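Local coordinates for phage integrase (Pectobacterium atrosepticum, PDB 3JU0), which probably binds arm-type DNA sites through this N-terminal domain of a phage-family integrase, a protein of DNA integration and recombination, at residues S82-Q86 / A87-T91. Residues are numbered along the deposited sequence; the frame is centred on the assembly and turned at random.
Sequences SAKKQ and ADNKT
Asn89 lays its side chain alongside that of Gln86, with their amide planes 23° apart. Asn89 ND2 donates a hydrogen bond to the backbone O of Gln86 at 3.1 Å. Asn89 N makes a hydrogen bond to the same Gln86 O at 2.9 Å and from the same face of the carbonyl plane, so two donors of one residue grip one acceptor. CG of Asn89 is anti to its carbonyl carbon (chi1 -68°), which keeps CG beside the backbone N and lets ND2 and N reach the same oxygen. The side-chain nitrogens Gln86 NE2 and Asn89 ND2, both donors, do not bond each other. A water accepts from Gln86 NE2 at 2.7 Å and, weakly, from Asn89 ND2. One residue earlier, Asp88 N makes a hydrogen bond to Lys85 O at 3.0 Å, a second i to i+3 bond of this short 3-10 turn. The aliphatic part of Lys85 crosses the Asp88 carboxylate at about a right angle, with CD 3.6 Å from OD1. Lys84 NZ and Asp88 OD2 are joined through another water rather than directly. The turn is at the surface, in the loop from helix 61-76 to helix 92-95. Gln86 rests on Leu51 and Leu53 of strand 47-56 and on Arg67 of helix 61-76, while Asn89 touches Glu70 of that helix.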
loop_
_atom_site.group_PDB
_atom_site.type_symbol
_atom_site.label_atom_id
_atom_site.label_comp_id
_atom_site.label_asym_id
_atom_site.label_seq_id
_atom_site.Cartn_x
_atom_site.Cartn_y
_atom_site.Cartn_z
ATOM N N SER A 82 2.080 -4.151 11.385
ATOM C CA SER A 82 2.768 -5.312 10.753
ATOM C C SER A 82 2.304 -6.655 11.304
ATOM O O SER A 82 2.577 -7.690 10.694
ATOM C CB SER A 82 4.252 -5.189 10.856
ATOM O OG SER A 82 4.712 -5.339 12.160
ATOM N N ALA A 83 1.519 -6.625 12.375
ATOM C CA ALA A 83 1.049 -7.891 12.978
ATOM C C ALA A 83 -0.169 -8.392 12.270
ATOM O O ALA A 83 -0.534 -9.528 12.410
ATOM C CB ALA A 83 0.725 -7.705 14.448
ATOM N N LYS A 84 -0.724 -7.579 11.383
ATOM C CA LYS A 84 -1.959 -7.907 10.680
ATOM C C LYS A 84 -1.702 -8.722 9.395
ATOM O O LYS A 84 -0.777 -8.380 8.603
ATOM C CB LYS A 84 -2.665 -6.597 10.275
ATOM C CG LYS A 84 -3.906 -6.770 9.434
ATOM C CD LYS A 84 -4.982 -7.380 10.148
ATOM C CE LYS A 84 -6.255 -7.278 9.295
ATOM N NZ LYS A 84 -7.383 -7.828 10.037
ATOM N N LYS A 85 -2.512 -9.745 9.139
ATOM C CA LYS A 85 -2.544 -10.407 7.829
ATOM C C LYS A 85 -3.304 -9.521 6.870
ATOM O O LYS A 85 -4.499 -9.426 6.965
ATOM C CB LYS A 85 -3.230 -11.799 7.926
ATOM C CG LYS A 85 -3.360 -12.501 6.564
ATOM C CD LYS A 85 -3.964 -13.907 6.759
ATOM C CE LYS A 85 -2.886 -14.876 6.695
ATOM N NZ LYS A 85 -2.614 -14.977 5.227
ATOM N N GLN A 86 -2.610 -8.899 5.920
ATOM C CA GLN A 86 -3.282 -7.903 5.089
ATOM C C GLN A 86 -4.379 -8.501 4.252
ATOM O O GLN A 86 -5.358 -7.852 3.946
ATOM C CB GLN A 86 -2.268 -7.182 4.163
ATOM C CG GLN A 86 -1.309 -6.259 4.855
ATOM C CD GLN A 86 -2.000 -5.154 5.629
ATOM O OE1 GLN A 86 -1.567 -4.816 6.763
ATOM N NE2 GLN A 86 -3.089 -4.675 5.118
ATOM N N ALA A 87 -4.183 -9.741 3.834
ATOM C CA ALA A 87 -5.196 -10.444 3.072
ATOM C C ALA A 87 -6.540 -10.615 3.738
ATOM O O ALA A 87 -7.560 -10.832 3.080
ATOM C CB ALA A 87 -4.652 -11.781 2.617
ATOM N N ASP A 88 -6.583 -10.488 5.053
ATOM C CA ASP A 88 -7.873 -10.527 5.713
ATOM C C ASP A 88 -8.754 -9.326 5.365
ATOM O O ASP A 88 -9.985 -9.325 5.603
ATOM C CB ASP A 88 -7.615 -10.653 7.215
ATOM C CG ASP A 88 -7.310 -12.085 7.617
ATOM O OD1 ASP A 88 -7.434 -12.978 6.757
ATOM O OD2 ASP A 88 -6.951 -12.318 8.785
ATOM N N ASN A 89 -8.141 -8.269 4.814
ATOM C CA ASN A 89 -8.884 -7.187 4.225
ATOM C C ASN A 89 -9.398 -7.561 2.845
ATOM O O ASN A 89 -8.673 -7.534 1.868
ATOM C CB ASN A 89 -7.982 -5.964 4.052
ATOM C CG ASN A 89 -7.577 -5.348 5.358
ATOM O OD1 ASN A 89 -8.401 -4.726 6.053
ATOM N ND2 ASN A 89 -6.308 -5.433 5.657
ATOM N N LYS A 90 -10.643 -7.966 2.748
ATOM C CA LYS A 90 -11.135 -8.421 1.444
ATOM C C LYS A 90 -11.125 -7.277 0.463
ATOM O O LYS A 90 -11.432 -6.103 0.807
ATOM C CB LYS A 90 -12.556 -8.993 1.556
ATOM C CG LYS A 90 -12.630 -10.195 2.440
ATOM N N THR A 91 -10.786 -7.581 -0.777
ATOM C CA THR A 91 -10.733 -6.543 -1.784
ATOM C C THR A 91 -12.095 -6.330 -2.414
ATOM O O THR A 91 -13.027 -7.125 -2.237
ATOM C CB THR A 91 -9.773 -6.888 -2.924
ATOM O OG1 THR A 91 -10.253 -8.083 -3.577
ATOM C CG2 THR A 91 -8.367 -7.067 -2.439
HETATM O O HOH W 1 -6.929 -10.499 10.842
HETATM O O HOH W 2 -4.289 -2.967 6.761
#